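PDB 4BAX: glutamine synthetase from Streptomyces coelicolor, which belongs to the glutamine synthetase family and pairs a beta-grasp domain with a larger catalytic domain in a ten-chain assembly. Local coordinates for residues A95-L100 against D322-T327; E156-N161 against W198-L203; Y289-R294 against V298-Q303; W302-E305 against G310-E313. All coordinates share one frame; numbering follows the deposited sequence.

Following the chain from the N terminus, contact 1 opens first, on helix 94-103, and closes last, at the start of helix 323-341, so the other three fall within its span. Contact 2 comes next, tying helix 152-164 to helix 190-210, and it closes before contact 3 begins. Contact 3 pairs strands 289-291 and 298-300; contact 4 begins where contact 3 ends, turning helix 302-307 back on the residues that enter strand 312-314, and the two share Trp302 and Gln303, with centres about 7 Å apart. Contacts 1 and 2 meet through Asp322 and Trp198, whereas contacts 3 and 4 lie apart, about 9 Å from contact 1 and 15 Å or more from contact 2 between nearest atoms.

Contact 1 of 4, residues A95-L100 against D322-T327; sequences AALAEL and DPYVVT
Leu97 meets Thr327 and Tyr324 in a small buried contact between helix 94-103 and the first turn of helix 323-341, and it supplies the whole of the first segment's share. Its side chain crosses both partners at about a right angle. Both methyls meet the threonine hydroxyl from one side, CD2 lying 3.2 Å and CD1 3.5 Å from Thr327 OG1. With CG set opposite the backbone N (chi1 174°), the leucine reaches across to the ring of Tyr324 as well, where CD2 sits at the edge, 4.0 Å from Tyr324 CD1. Farther back, Leu97 CB rests 3.8 Å from Tyr324 O.

The threonine hydroxyl bonds within its own helix: Thr327 OG1 donates to Pro323 O at 2.6 Å. Thr327 N reaches the same oxygen from the other face of the carbonyl plane, so two donors grip it. At the helix start Asp322 is the N-cap, its OD1 accepting from Tyr324 N at 3.0 Å.

The other side of helix 94-103 is loose by comparison. Ala95, Ala98 and Glu99 make no contact with 322-327, and the exposed Glu99 is poorly ordered. Helix 190-210 flanks the packed side: Leu191 touches Leu97, Asp195 takes the Tyr324 hydroxyl, and Trp198 meets the Tyr324 ring, while Arg328 of helix 323-341 extends the packing along Leu97 and Leu100.

Contact 2 of 4, residues E156-N161 against W198-L203; sequences EAHLEN and WVARWL
His158 and Ala200 anchor a buried helix-helix contact in which one side-chain hydrogen bond is accompanied by packing of the ring edge on Leu203, between helix 152-164 and helix 190-210 of the catalytic domain. The two short segments run roughly antiparallel, with 142° between their directions and 10.1 Å between their axes. His158 and Leu203 bridge that separation in nearly equal measure. His158 NE2 donates to Ala200 O at 3.0 Å, with an N-H...O angle of 151°; the oxygen lies near the ring plane, at the edge. A chi1 of 171° turns the ring away from the backbone N and carries it across the gap, although the bond from CA to CB does not itself aim at the facing helix.

The same edge of the ring packs on Leu203: His158 CD2 approaches Leu203 C at 3.6 Å and Leu203 CB at 3.9 Å. The first side-chain bond of Leu203 is directed toward the partner helix, and its CD1 comes within 4.2 Å of Asn161 O.

Between these helices the chain forms the antiparallel strands 169-174 and 180-188 of the catalytic-domain sheet, and the ring of Phe183, on the second of them, meets that of His158. Helix 190-210 also packs against the beta-grasp sheet, since Val199 touches Leu76 and Leu78 while Trp202 lies on Ile9 and Leu20. Asn161 ND2 bonds to Thr207 OG1, one turn beyond Leu203. On helix 152-164, Glu156 and Glu160 form salt bridges with Arg70 and Lys5 of a neighbouring subunit.

Contact 3 of 4, residues Y289-R294 against V298-Q303; sequences YGVSDR and VRIPWQ
Tyr289, Val291, Val298 and Ile300 form the apolar face of a pair of parallel strands, 289-291 and 298-300, at one end of the catalytic-domain sheet. Tyr289 and Ile300 lie side by side and point the same way, with Ile300 CD1 3.6 Å from Tyr289 CD1. Val291 reaches the other branch of the isoleucine, CG2 to Ile300 CG2 at 4.0 Å. Behind the ring, Tyr289 CB packs against Val298 CB, also at 4.0 Å. Ile248 and Tyr244 of helix 244-253 pack on this face, the first on Tyr289 and the second on Val291 and Ile300, and the Tyr289 hydroxyl bonds to Glu252.

The backbone shows the parallel pattern in its bonds. Gly290 brackets Arg299, accepting from Ile300 N at 3.0 Å on a nearly straight line (179°) and donating a weak bond to Val298 O. Ser292 N then donates to Ile300 O at 2.8 Å, even as Gly290 to Asp293 turns away in a type II beta turn.

The polar edge lies on the face opposite the Tyr289 group. Arg299 runs beside the turn, its CB 3.6 Å from Asp293 O, and its NE forms a salt bridge with Glu313. Arg294 lies alongside, with its guanidinium plane 42° from that of Arg299; its NE pairs with Asp43 of a neighbouring subunit. The separate carboxylates probably ease the proximity of the two arginines, which meet through Arg294 CG and Arg299 NH1, 3.8 Å apart.

Contact 4 of 4, residues W302-E305 against G310-E313; sequences WQVE and GYIE
Val304 meets Tyr311 across the helix-to-strand connection in which the chain leaves helix 302-307 and doubles back to enter strand 312-314 of the catalytic-domain sheet. The valine aims directly at the returning chain and does nearly all the touching from the helix. Its CG2 approaches the phenol ring obliquely, 4.0 Å from Tyr311 CE1, and sits 3.5 Å from Tyr311 O. The other methyl, CG1, lies 3.7 Å from that same Tyr311 O, so both branches bear on one carbonyl oxygen.

Tyr311 starts out pointing away from the helix. Its chi1 of 59° swings CG between the backbone N and the carbonyl carbon, and the ring thereby returns to Val304. Asn234 and Ser236 of strand 231-236 touch the same side chain. Gly310, at phi 147° and psi -134°, has backbone angles that would crowd a beta carbon against the preceding carbonyl, and its CA lies 3.8 Å from Val304 CG2. Ile247 of helix 244-253 packs on Val304 and on Ile312, tying both sides of the connection to that helix. At the far end of the ring, Tyr311 OH lies 3.6 Å from Pro301 CG.

Contact 1 of 4, residues A95-L100 against D322-T327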
loop_
_atom_site.group_PDB
_atom_site.type_symbol
_atom_site.label_atom_id
_atom_site.label_comp_id
_atom_site.label_asym_id
_atom_site.label_seq_id
_atom_site.Cartn_x
_atom_site.Cartn_y
_atom_site.Cartn_z
ATOM N N ALA A 95 7.251 -46.775 24.033
ATOM C CA ALA A 95 7.525 -48.147 24.447
ATOM C C ALA A 95 7.964 -48.218 25.908
ATOM O O ALA A 95 7.627 -49.175 26.609
ATOM C CB ALA A 95 8.555 -48.807 23.522
ATOM N N ALA A 96 8.744 -47.228 26.347
ATOM C CA ALA A 96 9.156 -47.153 27.746
ATOM C C ALA A 96 7.963 -46.939 28.670
ATOM O O ALA A 96 7.832 -47.626 29.693
ATOM C CB ALA A 96 10.196 -46.047 27.947
ATOM N N LEU A 97 7.051 -46.053 28.268
ATOM C CA LEU A 97 5.842 -45.804 29.054
ATOM C C LEU A 97 4.987 -47.074 29.114
ATOM O O LEU A 97 4.371 -47.356 30.141
ATOM C CB LEU A 97 5.048 -44.610 28.513
ATOM C CG LEU A 97 3.692 -44.383 29.199
ATOM C CD1 LEU A 97 3.892 -44.011 30.683
ATOM C CD2 LEU A 97 2.836 -43.296 28.482
ATOM N N ALA A 98 4.944 -47.832 28.019
ATOM C CA ALA A 98 4.143 -49.058 27.972
ATOM C C ALA A 98 4.646 -50.080 29.006
ATOM O O ALA A 98 3.836 -50.752 29.639
ATOM C CB ALA A 98 4.157 -49.658 26.563
ATOM N N GLU A 99 5.963 -50.182 29.192
ATOM C CA GLU A 99 6.529 -51.084 30.209
ATOM C C GLU A 99 6.149 -50.662 31.618
ATOM O O GLU A 99 5.713 -51.497 32.412
ATOM C CB GLU A 99 8.074 -51.152 30.082
ATOM C CG GLU A 99 8.718 -51.910 28.870
ATOM C CD GLU A 99 7.756 -52.502 27.826
ATOM O OE1 GLU A 99 6.668 -53.004 28.170
ATOM O OE2 GLU A 99 8.103 -52.489 26.623
ATOM N N LEU A 100 6.301 -49.386 31.931
ATOM C CA LEU A 100 5.960 -48.910 33.264
ATOM C C LEU A 100 4.460 -48.922 33.559
ATOM O O LEU A 100 4.034 -49.176 34.692
ATOM C CB LEU A 100 6.531 -47.516 33.461
ATOM C CG LEU A 100 7.912 -47.714 34.089
ATOM C CD1 LEU A 100 9.009 -47.716 33.011
ATOM C CD2 LEU A 100 8.132 -46.678 35.132
ATOM N N ASP A 322 7.257 -33.906 26.165
ATOM C CA ASP A 322 6.700 -35.122 25.580
ATOM C C ASP A 322 5.831 -35.777 26.655
ATOM O O ASP A 322 6.336 -36.141 27.724
ATOM C CB ASP A 322 7.837 -36.071 25.172
ATOM C CG ASP A 322 7.350 -37.297 24.382
ATOM O OD1 ASP A 322 6.154 -37.663 24.474
ATOM O OD2 ASP A 322 8.178 -37.902 23.664
ATOM N N PRO A 323 4.531 -35.962 26.366
ATOM C CA PRO A 323 3.608 -36.600 27.325
ATOM C C PRO A 323 4.035 -38.022 27.705
ATOM O O PRO A 323 3.906 -38.394 28.882
ATOM C CB PRO A 323 2.251 -36.597 26.590
ATOM C CG PRO A 323 2.580 -36.331 25.143
ATOM C CD PRO A 323 3.843 -35.495 25.151
ATOM N N TYR A 324 4.624 -38.754 26.758
ATOM C CA TYR A 324 5.090 -40.112 27.016
ATOM C C TYR A 324 6.133 -40.122 28.128
ATOM O O TYR A 324 6.175 -41.045 28.962
ATOM C CB TYR A 324 5.704 -40.731 25.742
ATOM C CG TYR A 324 4.718 -41.036 24.624
ATOM C CD1 TYR A 324 3.521 -41.689 24.879
ATOM C CD2 TYR A 324 4.961 -40.603 23.317
ATOM C CE1 TYR A 324 2.607 -41.936 23.864
ATOM C CE2 TYR A 324 4.049 -40.851 22.294
ATOM C CZ TYR A 324 2.876 -41.521 22.578
ATOM O OH TYR A 324 1.964 -41.777 21.581
ATOM N N VAL A 325 6.981 -39.099 28.113
ATOM C CA VAL A 325 8.041 -38.949 29.097
ATOM C C VAL A 325 7.580 -38.496 30.498
ATOM O O VAL A 325 7.892 -39.146 31.499
ATOM C CB VAL A 325 9.161 -38.023 28.542
ATOM C CG1 VAL A 325 10.262 -37.806 29.568
ATOM C CG2 VAL A 325 9.718 -38.611 27.240
ATOM N N VAL A 326 6.802 -37.417 30.569
ATOM C CA VAL A 326 6.354 -36.907 31.865
ATOM C C VAL A 326 5.477 -37.933 32.579
ATOM O O VAL A 326 5.619 -38.151 33.789
ATOM C CB VAL A 326 5.683 -35.508 31.768
ATOM C CG1 VAL A 326 4.460 -35.512 30.815
ATOM C CG2 VAL A 326 5.335 -34.989 33.143
ATOM N N THR A 327 4.625 -38.611 31.813
ATOM C CA THR A 327 3.779 -39.655 32.390
ATOM C C THR A 327 4.635 -40.833 32.897
ATOM O O THR A 327 4.433 -41.305 34.026
ATOM C CB THR A 327 2.695 -40.187 31.383
ATOM O OG1 THR A 327 3.302 -40.580 30.143
ATOM C CG2 THR A 327 1.586 -39.161 31.133
#

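Contact 2 of 4, residues E156-N161 against W198-L203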
loop_
_atom_site.group_PDB
_atom_site.type_symbol
_atom_site.label_atom_id
_atom_site.label_comp_id
_atom_site.label_asym_id
_atom_site.label_seq_id
_atom_site.Cartn_x
_atom_site.Cartn_y
_atom_site.Cartn_z
ATOM N N GLU A 156 -11.766 -22.303 18.802
ATOM C CA GLU A 156 -13.047 -22.961 18.680
ATOM C C GLU A 156 -13.044 -24.059 17.647
ATOM O O GLU A 156 -13.602 -25.135 17.900
ATOM C CB GLU A 156 -14.156 -21.966 18.376
ATOM C CG GLU A 156 -14.439 -20.995 19.503
ATOM C CD GLU A 156 -15.311 -21.589 20.633
ATOM O OE1 GLU A 156 -16.052 -22.586 20.418
ATOM O OE2 GLU A 156 -15.273 -21.027 21.747
ATOM N N ALA A 157 -12.379 -23.826 16.517
ATOM C CA ALA A 157 -12.313 -24.851 15.475
ATOM C C ALA A 157 -11.579 -26.099 15.984
ATOM O O ALA A 157 -12.013 -27.245 15.748
ATOM C CB ALA A 157 -11.644 -24.297 14.243
ATOM N N HIS A 158 -10.502 -25.872 16.723
ATOM C CA HIS A 158 -9.722 -26.948 17.307
ATOM C C HIS A 158 -10.485 -27.744 18.383
ATOM O O HIS A 158 -10.444 -28.990 18.406
ATOM C CB HIS A 158 -8.441 -26.386 17.868
ATOM C CG HIS A 158 -7.656 -27.361 18.683
ATOM N ND1 HIS A 158 -7.567 -27.279 20.056
ATOM C CD2 HIS A 158 -6.928 -28.440 18.316
ATOM C CE1 HIS A 158 -6.804 -28.260 20.499
ATOM N NE2 HIS A 158 -6.403 -28.978 19.464
ATOM N N LEU A 159 -11.210 -27.041 19.251
ATOM C CA LEU A 159 -11.967 -27.739 20.288
ATOM C C LEU A 159 -13.054 -28.629 19.670
ATOM O O LEU A 159 -13.205 -29.801 20.059
ATOM C CB LEU A 159 -12.550 -26.755 21.302
ATOM C CG LEU A 159 -13.585 -27.307 22.275
ATOM C CD1 LEU A 159 -12.924 -28.220 23.299
ATOM C CD2 LEU A 159 -14.303 -26.169 22.958
ATOM N N GLU A 160 -13.793 -28.080 18.704
ATOM C CA GLU A 160 -14.818 -28.849 18.006
ATOM C C GLU A 160 -14.176 -30.022 17.255
ATOM O O GLU A 160 -14.683 -31.138 17.269
ATOM C CB GLU A 160 -15.618 -27.951 17.056
ATOM C CG GLU A 160 -16.771 -28.654 16.308
ATOM C CD GLU A 160 -17.884 -29.173 17.258
ATOM O OE1 GLU A 160 -17.785 -28.994 18.493
ATOM O OE2 GLU A 160 -18.870 -29.774 16.773
ATOM N N ASN A 161 -12.999 -29.783 16.684
ATOM C CA ASN A 161 -12.274 -30.834 15.992
ATOM C C ASN A 161 -11.828 -31.959 16.936
ATOM O O ASN A 161 -11.946 -33.137 16.581
ATOM C CB ASN A 161 -11.074 -30.240 15.257
ATOM C CG ASN A 161 -11.463 -29.641 13.913
ATOM O OD1 ASN A 161 -12.526 -29.954 13.380
ATOM N ND2 ASN A 161 -10.606 -28.785 13.359
ATOM N N TRP A 198 -1.012 -35.926 21.788
ATOM C CA TRP A 198 -0.219 -35.813 20.565
ATOM C C TRP A 198 -1.116 -35.540 19.373
ATOM O O TRP A 198 -0.826 -34.677 18.527
ATOM C CB TRP A 198 0.615 -37.080 20.318
ATOM C CG TRP A 198 1.969 -37.003 20.943
ATOM C CD1 TRP A 198 2.512 -37.864 21.877
ATOM C CD2 TRP A 198 2.933 -35.976 20.741
ATOM N NE1 TRP A 198 3.780 -37.445 22.231
ATOM C CE2 TRP A 198 4.059 -36.285 21.551
ATOM C CE3 TRP A 198 2.971 -34.827 19.938
ATOM C CZ2 TRP A 198 5.207 -35.478 21.575
ATOM C CZ3 TRP A 198 4.110 -34.025 19.969
ATOM C CH2 TRP A 198 5.211 -34.359 20.777
ATOM N N VAL A 199 -2.242 -36.235 19.358
ATOM C CA VAL A 199 -3.201 -36.070 18.298
ATOM C C VAL A 199 -3.846 -34.684 18.402
ATOM O O VAL A 199 -4.039 -33.974 17.406
ATOM C CB VAL A 199 -4.243 -37.190 18.317
ATOM C CG1 VAL A 199 -5.351 -36.874 17.334
ATOM C CG2 VAL A 199 -3.586 -38.533 17.987
ATOM N N ALA A 200 -4.143 -34.290 19.636
ATOM C CA ALA A 200 -4.712 -32.981 19.867
ATOM C C ALA A 200 -3.726 -31.853 19.460
ATOM O O ALA A 200 -4.147 -30.822 18.908
ATOM C CB ALA A 200 -5.174 -32.836 21.333
ATOM N N ARG A 201 -2.427 -32.061 19.706
ATOM C CA ARG A 201 -1.400 -31.122 19.246
ATOM C C ARG A 201 -1.400 -31.088 17.727
ATOM O O ARG A 201 -1.364 -30.020 17.098
ATOM C CB ARG A 201 -0.004 -31.518 19.740
ATOM C CG ARG A 201 0.323 -31.070 21.166
ATOM C CD ARG A 201 1.341 -32.033 21.816
ATOM N NE ARG A 201 1.797 -31.575 23.131
ATOM C CZ ARG A 201 3.033 -31.722 23.619
ATOM N NH1 ARG A 201 3.985 -32.336 22.913
ATOM N NH2 ARG A 201 3.318 -31.256 24.838
ATOM N N TRP A 202 -1.440 -32.269 17.135
ATOM C CA TRP A 202 -1.399 -32.343 15.694
ATOM C C TRP A 202 -2.620 -31.603 15.138
ATOM O O TRP A 202 -2.512 -30.880 14.140
ATOM C CB TRP A 202 -1.339 -33.805 15.204
ATOM C CG TRP A 202 -1.223 -33.898 13.708
ATOM C CD1 TRP A 202 -0.057 -33.931 12.982
ATOM C CD2 TRP A 202 -2.297 -33.952 12.743
ATOM N NE1 TRP A 202 -0.343 -33.996 11.629
ATOM C CE2 TRP A 202 -1.706 -34.019 11.460
ATOM C CE3 TRP A 202 -3.693 -33.941 12.840
ATOM C CZ2 TRP A 202 -2.464 -34.091 10.290
ATOM C CZ3 TRP A 202 -4.435 -34.009 11.678
ATOM C CH2 TRP A 202 -3.819 -34.086 10.419
ATOM N N LEU A 203 -3.764 -31.752 15.802
ATOM C CA LEU A 203 -4.985 -31.078 15.380
ATOM C C LEU A 203 -4.893 -29.547 15.523
ATOM O O LEU A 203 -5.494 -28.807 14.720
ATOM C CB LEU A 203 -6.176 -31.620 16.158
ATOM C CG LEU A 203 -6.732 -32.969 15.694
ATOM C CD1 LEU A 203 -7.757 -33.479 16.710
ATOM C CD2 LEU A 203 -7.369 -32.865 14.316
#

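Contact 3 of 4, residues Y289-R294 against V298-Q303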
loop_
_atom_site.group_PDB
_atom_site.type_symbol
_atom_site.label_atom_id
_atom_site.label_comp_id
_atom_site.label_asym_id
_atom_site.label_seq_id
_atom_site.Cartn_x
_atom_site.Cartn_y
_atom_site.Cartn_z
ATOM N N TYR A 289 6.738 -28.536 47.591
ATOM C CA TYR A 289 5.321 -28.856 47.443
ATOM C C TYR A 289 4.569 -28.234 48.598
ATOM O O TYR A 289 5.114 -28.057 49.685
ATOM C CB TYR A 289 5.063 -30.372 47.319
ATOM C CG TYR A 289 4.975 -31.106 48.650
ATOM C CD1 TYR A 289 3.776 -31.147 49.357
ATOM C CD2 TYR A 289 6.079 -31.735 49.211
ATOM C CE1 TYR A 289 3.671 -31.793 50.574
ATOM C CE2 TYR A 289 5.981 -32.391 50.438
ATOM C CZ TYR A 289 4.765 -32.411 51.115
ATOM O OH TYR A 289 4.612 -33.048 52.334
ATOM N N GLY A 290 3.318 -27.888 48.359
ATOM C CA GLY A 290 2.521 -27.263 49.394
ATOM C C GLY A 290 1.055 -27.265 49.027
ATOM O O GLY A 290 0.683 -27.413 47.855
ATOM N N VAL A 291 0.215 -27.061 50.028
ATOM C CA VAL A 291 -1.216 -27.015 49.819
ATOM C C VAL A 291 -1.612 -25.626 49.296
ATOM O O VAL A 291 -1.306 -24.605 49.923
ATOM C CB VAL A 291 -1.974 -27.313 51.118
ATOM C CG1 VAL A 291 -3.438 -26.930 50.977
ATOM C CG2 VAL A 291 -1.843 -28.783 51.477
ATOM N N SER A 292 -2.237 -25.605 48.119
ATOM C CA SER A 292 -2.750 -24.381 47.512
ATOM C C SER A 292 -1.624 -23.402 47.139
ATOM O O SER A 292 -1.857 -22.207 46.944
ATOM C CB SER A 292 -3.767 -23.705 48.444
ATOM O OG SER A 292 -4.289 -22.510 47.879
ATOM N N ASP A 293 -0.410 -23.927 47.014
ATOM C CA ASP A 293 0.753 -23.100 46.734
ATOM C C ASP A 293 1.072 -23.079 45.242
ATOM O O ASP A 293 1.626 -24.034 44.686
ATOM C CB ASP A 293 1.956 -23.622 47.510
ATOM C CG ASP A 293 3.141 -22.685 47.447
ATOM O OD1 ASP A 293 3.066 -21.649 46.744
ATOM O OD2 ASP A 293 4.135 -22.961 48.152
ATOM N N ARG A 294 0.754 -21.956 44.609
ATOM C CA ARG A 294 0.988 -21.803 43.188
ATOM C C ARG A 294 2.462 -21.525 42.907
ATOM O O ARG A 294 2.885 -21.576 41.758
ATOM C CB ARG A 294 0.105 -20.705 42.612
ATOM C CG ARG A 294 -1.383 -21.021 42.569
ATOM C CD ARG A 294 -2.109 -19.822 41.960
ATOM N NE ARG A 294 -3.230 -19.324 42.770
ATOM C CZ ARG A 294 -3.110 -18.675 43.935
ATOM N NH1 ARG A 294 -1.916 -18.464 44.483
ATOM N NH2 ARG A 294 -4.199 -18.264 44.581
ATOM N N VAL A 298 5.154 -28.642 43.065
ATOM C CA VAL A 298 3.954 -29.445 43.025
ATOM C C VAL A 298 2.907 -28.851 43.964
ATOM O O VAL A 298 3.192 -28.532 45.123
ATOM C CB VAL A 298 4.261 -30.895 43.436
ATOM C CG1 VAL A 298 3.007 -31.625 43.891
ATOM C CG2 VAL A 298 4.962 -31.608 42.311
ATOM N N ARG A 299 1.684 -28.720 43.469
ATOM C CA ARG A 299 0.628 -28.172 44.297
ATOM C C ARG A 299 -0.412 -29.236 44.701
ATOM O O ARG A 299 -0.798 -30.093 43.893
ATOM C CB ARG A 299 -0.064 -27.002 43.587
ATOM C CG ARG A 299 -1.325 -26.541 44.307
ATOM C CD ARG A 299 -1.949 -25.314 43.694
ATOM N NE ARG A 299 -2.747 -25.638 42.519
ATOM C CZ ARG A 299 -3.722 -24.861 42.054
ATOM N NH1 ARG A 299 -4.025 -23.730 42.688
ATOM N NH2 ARG A 299 -4.408 -25.215 40.969
ATOM N N ILE A 300 -0.827 -29.174 45.965
ATOM C CA ILE A 300 -1.975 -29.923 46.460
ATOM C C ILE A 300 -3.163 -28.988 46.563
ATOM O O ILE A 300 -3.206 -28.117 47.440
ATOM C CB ILE A 300 -1.707 -30.514 47.862
ATOM C CG1 ILE A 300 -0.592 -31.562 47.799
ATOM C CG2 ILE A 300 -2.986 -31.105 48.447
ATOM C CD1 ILE A 300 0.181 -31.695 49.076
ATOM N N PRO A 301 -4.174 -29.218 45.714
ATOM C CA PRO A 301 -5.345 -28.342 45.656
ATOM C C PRO A 301 -6.067 -28.335 46.994
ATOM O O PRO A 301 -6.019 -29.321 47.734
ATOM C CB PRO A 301 -6.214 -28.994 44.574
ATOM C CG PRO A 301 -5.268 -29.811 43.760
ATOM C CD PRO A 301 -4.278 -30.332 44.756
ATOM N N TRP A 302 -6.708 -27.223 47.311
ATOM C CA TRP A 302 -7.356 -27.064 48.606
ATOM C C TRP A 302 -8.481 -28.109 48.809
ATOM O O TRP A 302 -8.712 -28.551 49.940
ATOM C CB TRP A 302 -7.872 -25.627 48.787
ATOM C CG TRP A 302 -8.950 -25.240 47.831
ATOM C CD1 TRP A 302 -8.787 -24.700 46.582
ATOM C CD2 TRP A 302 -10.365 -25.327 48.049
ATOM N NE1 TRP A 302 -10.013 -24.473 46.001
ATOM C CE2 TRP A 302 -10.999 -24.843 46.880
ATOM C CE3 TRP A 302 -11.161 -25.775 49.114
ATOM C CZ2 TRP A 302 -12.392 -24.794 46.748
ATOM C CZ3 TRP A 302 -12.545 -25.722 48.983
ATOM C CH2 TRP A 302 -13.145 -25.232 47.808
ATOM N N GLN A 303 -9.167 -28.499 47.725
ATOM C CA GLN A 303 -10.232 -29.504 47.811
ATOM C C GLN A 303 -9.655 -30.839 48.220
ATOM O O GLN A 303 -10.297 -31.600 48.940
ATOM C CB GLN A 303 -10.948 -29.688 46.469
ATOM C CG GLN A 303 -11.554 -28.452 45.845
ATOM C CD GLN A 303 -10.655 -27.826 44.799
ATOM O OE1 GLN A 303 -9.425 -27.917 44.878
ATOM N NE2 GLN A 303 -11.267 -27.174 43.813
#

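Contact 4 of 4, residues W302-E305 against G310-E313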
loop_
_atom_site.group_PDB
_atom_site.type_symbol
_atom_site.label_atom_id
_atom_site.label_comp_id
_atom_site.label_asym_id
_atom_site.label_seq_id
_atom_site.Cartn_x
_atom_site.Cartn_y
_atom_site.Cartn_z
ATOM N N TRP A 302 -6.708 -27.223 47.311
ATOM C CA TRP A 302 -7.356 -27.064 48.606
ATOM C C TRP A 302 -8.481 -28.109 48.809
ATOM O O TRP A 302 -8.712 -28.551 49.940
ATOM C CB TRP A 302 -7.872 -25.627 48.787
ATOM C CG TRP A 302 -8.950 -25.240 47.831
ATOM C CD1 TRP A 302 -8.787 -24.700 46.582
ATOM C CD2 TRP A 302 -10.365 -25.327 48.049
ATOM N NE1 TRP A 302 -10.013 -24.473 46.001
ATOM C CE2 TRP A 302 -10.999 -24.843 46.880
ATOM C CE3 TRP A 302 -11.161 -25.775 49.114
ATOM C CZ2 TRP A 302 -12.392 -24.794 46.748
ATOM C CZ3 TRP A 302 -12.545 -25.722 48.983
ATOM C CH2 TRP A 302 -13.145 -25.232 47.808
ATOM N N GLN A 303 -9.167 -28.499 47.725
ATOM C CA GLN A 303 -10.232 -29.504 47.811
ATOM C C GLN A 303 -9.655 -30.839 48.220
ATOM O O GLN A 303 -10.297 -31.600 48.940
ATOM C CB GLN A 303 -10.948 -29.688 46.469
ATOM C CG GLN A 303 -11.554 -28.452 45.845
ATOM C CD GLN A 303 -10.655 -27.826 44.799
ATOM O OE1 GLN A 303 -9.425 -27.917 44.878
ATOM N NE2 GLN A 303 -11.267 -27.174 43.813
ATOM N N VAL A 304 -8.478 -31.154 47.702
ATOM C CA VAL A 304 -7.852 -32.425 48.017
ATOM C C VAL A 304 -7.492 -32.456 49.500
ATOM O O VAL A 304 -7.707 -33.470 50.177
ATOM C CB VAL A 304 -6.597 -32.670 47.145
ATOM C CG1 VAL A 304 -5.811 -33.911 47.629
ATOM C CG2 VAL A 304 -7.000 -32.839 45.695
ATOM N N GLU A 305 -6.942 -31.350 50.014
ATOM C CA GLU A 305 -6.597 -31.316 51.432
ATOM C C GLU A 305 -7.811 -31.276 52.323
ATOM O O GLU A 305 -7.810 -31.872 53.392
ATOM C CB GLU A 305 -5.685 -30.151 51.737
ATOM C CG GLU A 305 -5.246 -30.130 53.207
ATOM C CD GLU A 305 -6.208 -29.339 54.060
ATOM O OE1 GLU A 305 -6.538 -28.211 53.636
ATOM O OE2 GLU A 305 -6.611 -29.813 55.159
ATOM N N GLY A 310 -7.763 -37.305 46.686
ATOM C CA GLY A 310 -7.665 -36.551 45.447
ATOM C C GLY A 310 -6.475 -36.886 44.566
ATOM O O GLY A 310 -6.198 -38.058 44.280
ATOM N N TYR A 311 -5.817 -35.835 44.078
ATOM C CA TYR A 311 -4.673 -35.938 43.159
ATOM C C TYR A 311 -3.666 -34.874 43.542
ATOM O O TYR A 311 -3.935 -34.037 44.404
ATOM C CB TYR A 311 -5.134 -35.703 41.711
ATOM C CG TYR A 311 -5.774 -34.338 41.510
ATOM C CD1 TYR A 311 -7.092 -34.108 41.921
ATOM C CD2 TYR A 311 -5.057 -33.258 40.997
ATOM C CE1 TYR A 311 -7.696 -32.856 41.776
ATOM C CE2 TYR A 311 -5.665 -31.991 40.841
ATOM C CZ TYR A 311 -6.987 -31.797 41.240
ATOM O OH TYR A 311 -7.634 -30.570 41.111
ATOM N N ILE A 312 -2.532 -34.862 42.852
ATOM C CA ILE A 312 -1.581 -33.773 43.016
ATOM C C ILE A 312 -1.324 -33.155 41.649
ATOM O O ILE A 312 -1.497 -33.813 40.616
ATOM C CB ILE A 312 -0.242 -34.228 43.665
ATOM C CG1 ILE A 312 0.471 -35.256 42.790
ATOM C CG2 ILE A 312 -0.469 -34.774 45.071
ATOM C CD1 ILE A 312 1.808 -35.725 43.361
ATOM N N GLU A 313 -0.869 -31.907 41.653
ATOM C CA GLU A 313 -0.624 -31.175 40.426
ATOM C C GLU A 313 0.851 -30.842 40.333
ATOM O O GLU A 313 1.406 -30.152 41.187
ATOM C CB GLU A 313 -1.458 -29.894 40.415
ATOM C CG GLU A 313 -1.106 -28.945 39.279
ATOM C CD GLU A 313 -1.805 -27.598 39.414
ATOM O OE1 GLU A 313 -1.342 -26.764 40.229
ATOM O OE2 GLU A 313 -2.795 -27.362 38.682
#